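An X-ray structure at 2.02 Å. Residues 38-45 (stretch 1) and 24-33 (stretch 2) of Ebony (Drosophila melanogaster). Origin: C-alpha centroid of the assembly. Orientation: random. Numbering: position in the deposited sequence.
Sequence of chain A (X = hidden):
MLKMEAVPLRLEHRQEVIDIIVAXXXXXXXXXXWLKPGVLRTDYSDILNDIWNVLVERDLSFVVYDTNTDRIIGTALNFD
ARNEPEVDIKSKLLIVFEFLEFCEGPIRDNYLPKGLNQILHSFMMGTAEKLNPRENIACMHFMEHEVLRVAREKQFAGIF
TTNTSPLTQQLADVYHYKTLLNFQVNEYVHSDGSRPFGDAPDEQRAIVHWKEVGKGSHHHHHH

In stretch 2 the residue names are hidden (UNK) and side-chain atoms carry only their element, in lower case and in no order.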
ATOM      1  N   GLY A  38     -18.298  -1.744 -11.508  1.00 52.16           N
ATOM      2  CA  GLY A  38     -17.382  -2.651 -12.152  1.00 55.53           C
ATOM      3  C   GLY A  38     -16.129  -3.001 -11.373  1.00 56.92           C
ATOM      4  O   GLY A  38     -15.178  -3.515 -11.974  1.00 53.46           O
ATOM      5  N   VAL A  39     -16.092  -2.735 -10.072  1.00 55.60           N
ATOM      6  CA  VAL A  39     -14.995  -3.170  -9.218  1.00 59.33           C
ATOM      7  C   VAL A  39     -15.542  -4.220  -8.258  1.00 51.74           C
ATOM      8  O   VAL A  39     -16.535  -3.979  -7.556  1.00 50.98           O
ATOM      9  CB  VAL A  39     -14.334  -1.991  -8.481  1.00 61.32           C
ATOM     10  CG1 VAL A  39     -15.347  -1.210  -7.633  1.00 61.40           C
ATOM     11  CG2 VAL A  39     -13.165  -2.485  -7.635  1.00 50.23           C
ATOM     12  N   LEU A  40     -14.918  -5.396  -8.258  1.00 53.17           N
ATOM     13  CA  LEU A  40     -15.352  -6.529  -7.457  1.00 48.09           C
ATOM     14  C   LEU A  40     -14.272  -6.897  -6.448  1.00 46.87           C
ATOM     15  O   LEU A  40     -13.091  -6.591  -6.632  1.00 44.65           O
ATOM     16  CB  LEU A  40     -15.675  -7.744  -8.339  1.00 46.10           C
ATOM     17  CG  LEU A  40     -16.343  -7.464  -9.688  1.00 45.03           C
ATOM     18  CD1 LEU A  40     -16.459  -8.741 -10.505  1.00 45.03           C
ATOM     19  CD2 LEU A  40     -17.706  -6.821  -9.491  1.00 41.69           C
ATOM     20  N   ARG A  41     -14.697  -7.569  -5.373  1.00 50.19           N
ATOM     21  CA  ARG A  41     -13.749  -8.024  -4.360  1.00 41.89           C
ATOM     22  C   ARG A  41     -12.687  -8.927  -4.965  1.00 49.07           C
ATOM     23  O   ARG A  41     -11.513  -8.862  -4.579  1.00 48.56           O
ATOM     24  CB  ARG A  41     -14.478  -8.764  -3.242  1.00 52.89           C
ATOM     25  CG  ARG A  41     -15.582  -7.981  -2.568  1.00 53.27           C
ATOM     26  CD  ARG A  41     -16.414  -8.910  -1.703  1.00 54.44           C
ATOM     27  NE  ARG A  41     -17.731  -8.361  -1.406  1.00 62.64           N
ATOM     28  CZ  ARG A  41     -18.023  -7.706  -0.289  1.00 69.90           C
ATOM     29  NH1 ARG A  41     -17.086  -7.517   0.632  1.00 64.73           N
ATOM     30  NH2 ARG A  41     -19.249  -7.238  -0.092  1.00 69.74           N
ATOM     31  N   THR A  42     -13.078  -9.780  -5.917  1.00 45.32           N
ATOM     32  CA  THR A  42     -12.126 -10.711  -6.511  1.00 45.68           C
ATOM     33  C   THR A  42     -11.046  -9.998  -7.311  1.00 41.72           C
ATOM     34  O   THR A  42      -9.997 -10.594  -7.575  1.00 41.51           O
ATOM     35  CB  THR A  42     -12.850 -11.732  -7.399  1.00 44.18           C
ATOM     36  OG1 THR A  42     -13.458 -11.064  -8.514  1.00 45.33           O
ATOM     37  CG2 THR A  42     -13.917 -12.468  -6.599  1.00 40.07           C
ATOM     38  N   ASP A  43     -11.269  -8.740  -7.698  1.00 41.45           N
ATOM     39  CA  ASP A  43     -10.217  -7.991  -8.381  1.00 41.42           C
ATOM     40  C   ASP A  43      -8.995  -7.833  -7.485  1.00 34.60           C
ATOM     41  O   ASP A  43      -7.854  -7.908  -7.955  1.00 42.51           O
ATOM     42  CB  ASP A  43     -10.742  -6.627  -8.828  1.00 41.68           C
ATOM     43  CG  ASP A  43     -11.938  -6.737  -9.762  1.00 50.95           C
ATOM     44  OD1 ASP A  43     -11.942  -7.652 -10.613  1.00 50.23           O
ATOM     45  OD2 ASP A  43     -12.869  -5.906  -9.655  1.00 50.84           O
ATOM     46  N   TYR A  44      -9.213  -7.631  -6.184  1.00 41.40           N
ATOM     47  CA  TYR A  44      -8.092  -7.531  -5.256  1.00 42.87           C
ATOM     48  C   TYR A  44      -7.488  -8.901  -4.965  1.00 39.63           C
ATOM     49  O   TYR A  44      -6.263  -9.065  -4.995  1.00 38.67           O
ATOM     50  CB  TYR A  44      -8.543  -6.862  -3.959  1.00 37.64           C
ATOM     51  CG  TYR A  44      -9.089  -5.462  -4.130  1.00 49.52           C
ATOM     52  CD1 TYR A  44      -8.238  -4.376  -4.313  1.00 45.58           C
ATOM     53  CD2 TYR A  44     -10.458  -5.227  -4.098  1.00 50.86           C
ATOM     54  CE1 TYR A  44      -8.741  -3.091  -4.462  1.00 40.43           C
ATOM     55  CE2 TYR A  44     -10.968  -3.952  -4.247  1.00 54.81           C
ATOM     56  CZ  TYR A  44     -10.108  -2.889  -4.428  1.00 51.69           C
ATOM     57  OH  TYR A  44     -10.626  -1.622  -4.572  1.00 51.25           O
ATOM     58  N   SER A  45      -8.331  -9.897  -4.682  1.00 42.38           N
ATOM     59  CA  SER A  45      -7.811 -11.213  -4.330  1.00 42.52           C
ATOM     60  C   SER A  45      -7.112 -11.883  -5.508  1.00 39.88           C
ATOM     61  O   SER A  45      -6.146 -12.629  -5.305  1.00 36.15           O
ATOM     62  CB  SER A  45      -8.936 -12.098  -3.791  1.00 35.85           C
ATOM     63  OG  SER A  45      -9.947 -12.299  -4.761  1.00 40.43           O
ATOM     64  N   UNK A  24     -10.267  -4.029   3.658  1.00 43.51           N
ATOM     65  CA  UNK A  24      -9.694  -2.701   3.840  1.00 50.87           C
ATOM     66  C   UNK A  24      -9.834  -1.840   2.591  1.00 49.89           C
ATOM     67  O   UNK A  24      -9.929  -0.611   2.699  1.00 48.42           O
ATOM     68  c   UNK A  24      -8.225  -2.814   4.249  1.00 44.40           C
ATOM     69  o   UNK A  24      -7.504  -1.642   3.917  1.00 57.29           O
ATOM     70  N   UNK A  25      -9.852  -2.448   1.405  1.00 46.93           N
ATOM     71  CA  UNK A  25      -9.895  -1.678   0.166  1.00 53.81           C
ATOM     72  C   UNK A  25     -11.290  -1.612  -0.443  1.00 54.08           C
ATOM     73  O   UNK A  25     -11.776  -0.516  -0.735  1.00 49.25           O
ATOM     74  c   UNK A  25      -7.460  -2.141  -0.465  1.00 55.23           C
ATOM     75  c   UNK A  25      -5.742  -1.329   1.027  1.00 54.99           C
ATOM     76  c   UNK A  25      -5.137  -2.669  -0.859  1.00 63.01           C
ATOM     77  c   UNK A  25      -6.476  -2.758  -1.221  1.00 60.15           C
ATOM     78  c   UNK A  25      -4.772  -1.953   0.268  1.00 53.92           C
ATOM     79  c   UNK A  25      -7.077  -1.420   0.658  1.00 60.77           C
ATOM     80  c   UNK A  25      -8.910  -2.247  -0.869  1.00 50.08           C
ATOM     81  N   UNK A  26     -11.943  -2.761  -0.631  1.00 54.61           N
ATOM     82  CA  UNK A  26     -13.182  -2.822  -1.402  1.00 57.97           C
ATOM     83  C   UNK A  26     -14.217  -1.847  -0.858  1.00 58.94           C
ATOM     84  O   UNK A  26     -14.550  -1.886   0.331  1.00 53.80           O
ATOM     85  c   UNK A  26     -13.744  -4.242  -1.392  1.00 57.18           C
ATOM     86  o   UNK A  26     -18.879  -4.607  -3.759  1.00 70.03           O
ATOM     87  c   UNK A  26     -15.257  -4.369  -3.403  1.00 58.06           C
ATOM     88  c   UNK A  26     -16.258  -4.405  -1.239  1.00 58.43           C
ATOM     89  c   UNK A  26     -17.510  -4.491  -1.812  1.00 58.55           C
ATOM     90  c   UNK A  26     -15.112  -4.343  -2.023  1.00 59.83           C
ATOM     91  c   UNK A  26     -17.630  -4.520  -3.186  1.00 62.26           C
ATOM     92  c   UNK A  26     -16.507  -4.459  -3.988  1.00 59.42           C
ATOM     93  N   UNK A  27     -14.715  -0.974  -1.744  1.00 60.57           N
ATOM     94  CA  UNK A  27     -15.629   0.122  -1.428  1.00 61.87           C
ATOM     95  C   UNK A  27     -14.926   1.224  -0.640  1.00 60.77           C
ATOM     96  O   UNK A  27     -15.200   2.410  -0.849  1.00 71.27           O
ATOM     97  n   UNK A  27     -18.886  -1.633  -0.997  1.00 68.38           N
ATOM     98  o   UNK A  27     -17.972  -0.598  -2.766  1.00 59.77           O
ATOM     99  c   UNK A  27     -17.956  -0.880  -1.566  1.00 62.26           C
ATOM    100  c   UNK A  27     -16.852  -0.382  -0.655  1.00 59.30           C
ATOM    101  N   UNK A  28     -14.010   0.851   0.259  1.00 56.87           N
ATOM    102  CA  UNK A  28     -13.344   1.824   1.122  1.00 58.35           C
ATOM    103  C   UNK A  28     -12.344   2.697   0.371  1.00 54.08           C
ATOM    104  O   UNK A  28     -12.162   3.861   0.746  1.00 58.86           O
ATOM    105  c   UNK A  28     -14.876   0.203   3.127  1.00 57.12           C
ATOM    106  c   UNK A  28     -12.609   1.120   2.271  1.00 49.97           C
ATOM    107  c   UNK A  28     -15.591  -1.136   3.355  1.00 66.33           C
ATOM    108  n   UNK A  28     -14.963  -2.240   2.563  1.00 61.97           N
ATOM    109  c   UNK A  28     -13.367  -0.000   3.019  1.00 57.23           C
ATOM    110  N   UNK A  29     -11.726   2.183  -0.690  1.00 45.30           N
ATOM    111  CA  UNK A  29     -10.576   2.856  -1.282  1.00 48.98           C
ATOM    112  C   UNK A  29     -10.969   4.167  -1.962  1.00 41.41           C
ATOM    113  O   UNK A  29     -11.990   4.258  -2.652  1.00 31.52           O
ATOM    114  c   UNK A  29      -9.881   1.931  -2.275  1.00 51.94           C
ATOM    115  N   UNK A  30     -10.130   5.188  -1.775  1.00 35.43           N
ATOM    116  CA  UNK A  30     -10.480   6.534  -2.208  1.00 37.62           C
ATOM    117  C   UNK A  30     -10.450   6.693  -3.723  1.00 28.24           C
ATOM    118  O   UNK A  30     -11.155   7.556  -4.253  1.00 31.59           O
ATOM    119  c   UNK A  30      -9.628   7.486  -0.015  1.00 49.77           C
ATOM    120  o   UNK A  30      -9.150   6.490   0.575  1.00 40.84           O
ATOM    121  c   UNK A  30      -9.548   7.543  -1.537  1.00 39.56           C
ATOM    122  o   UNK A  30     -10.176   8.434   0.589  1.00 43.46           O
ATOM    123  N   UNK A  31      -9.674   5.877  -4.433  1.00 31.71           N
ATOM    124  CA  UNK A  31      -9.625   5.968  -5.888  1.00 33.95           C
ATOM    125  C   UNK A  31     -10.667   5.080  -6.558  1.00 35.92           C
ATOM    126  O   UNK A  31     -11.341   5.519  -7.496  1.00 37.12           O
ATOM    127  c   UNK A  31      -8.232   5.590  -6.390  1.00 23.96           C
ATOM    128  c   UNK A  31      -7.122   6.583  -6.059  1.00 32.95           C
ATOM    129  c   UNK A  31      -5.792   6.037  -6.546  1.00 23.01           C
ATOM    130  c   UNK A  31      -7.415   7.950  -6.678  1.00 27.24           C
ATOM    131  N   UNK A  32     -10.816   3.839  -6.088  1.00 35.08           N
ATOM    132  CA  UNK A  32     -11.740   2.899  -6.712  1.00 35.49           C
ATOM    133  C   UNK A  32     -13.199   3.309  -6.559  1.00 38.82           C
ATOM    134  O   UNK A  32     -14.034   2.851  -7.346  1.00 34.63           O
ATOM    135  o   UNK A  32      -8.674   0.122  -4.820  1.00 56.03           O
ATOM    136  c   UNK A  32      -9.162   1.114  -5.401  1.00 48.07           C
ATOM    137  c   UNK A  32     -10.213   0.876  -6.468  1.00 40.75           C
ATOM    138  o   UNK A  32      -8.824   2.290  -5.140  1.00 50.34           O
ATOM    139  c   UNK A  32     -11.546   1.500  -6.127  1.00 41.55           C
ATOM    140  N   UNK A  33     -13.529   4.148  -5.570  1.00 31.97           N
ATOM    141  CA  UNK A  33     -14.915   4.581  -5.416  1.00 33.56           C
ATOM    142  C   UNK A  33     -15.390   5.362  -6.631  1.00 36.92           C
ATOM    143  O   UNK A  33     -16.595   5.412  -6.905  1.00 33.85           O
ATOM    144  c   UNK A  33     -14.554   7.609  -2.975  1.00 34.84           C
ATOM    145  c   UNK A  33     -15.071   5.428  -4.152  1.00 28.29           C
ATOM    146  o   UNK A  33     -15.644   7.687  -2.408  1.00 38.02           O
ATOM    147  n   UNK A  33     -13.468   8.223  -2.526  1.00 31.41           N
ATOM    148  c   UNK A  33     -14.382   6.777  -4.234  1.00 32.53           C
TER

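Position 24 carries one carbon followed by one oxygen, a hydroxymethyl group lying beyond reach of stretch 1; this is a serine, S24, in the last part of a helix that begins earlier in the chain. At position 25 a single carbon leads to a six-carbon ring with no heteroatom. The CB sits over one face of the Y44 ring, 3.7 Å from Y44 CE1, and the ring then leads away, presenting an edge toward the same tyrosine in an offset edge-to-face pair with centroids 5.8 Å apart. This is phenylalanine, F25.

Position 26 again has one carbon and a six-carbon ring, but an oxygen extends from the far end. The ring lies under the aliphatic part of R41, with R41 CG 3.6 Å from the ring centroid, almost on the normal, and the backbone V39 O meets the ring edge. The residue is a tyrosine, Y26, the first to leave helical backbone angles; R41 CZ approaches Y26 CE2 at 3.6 Å, and V39 O lies 3.6 Å from Y26 CE1.

Position 27 bears two carbons, the second carrying one oxygen and one nitrogen, a short amide that makes no contact with stretch 1, so it is N27; its phi is positive, at 71°. Position 28 has four carbons in a row ending in nitrogen, also without contact, which marks it as K28. Position 29 has a single side-chain carbon, the CB, which points toward stretch 1 and lies 4.3 Å from Y44 OH; it is therefore A29, and its backbone N donates a hydrogen bond to F25 O at 2.7 Å.

At position 30, two carbons with two oxygens on the second lie out of reach and give D30. Position 31 has four carbons forked at the second, buried but likewise remote from stretch 1, the pattern of L31. Position 32 shows three carbons, the third carrying two oxygens. One of these oxygens is 2.6 Å from Y44 OH, and the residue is E32, whose OE2 accepts a hydrogen bond from that hydroxyl. Position 33 has three carbons ending in one oxygen and one nitrogen, and its side chain points away from stretch 1: Q33, which donates from NE2 to D30 O at 3.0 Å.

The contact rests on two tyrosines, one from each stretch. Y44 reaches from its helix past F25 and Y26, using its ring for apolar packing and its hydroxyl to bind the buried carboxylate of E32. Y26 in turn spreads its ring beneath R41 and alongside the V39 carbonyl. Apolar and ring contacts of Y44 and Y26 are joined by one short hydrogen bond, the only one across the stretches, at the tip of Y44.

Stretch 2 24-33: SFYNKADLEQ
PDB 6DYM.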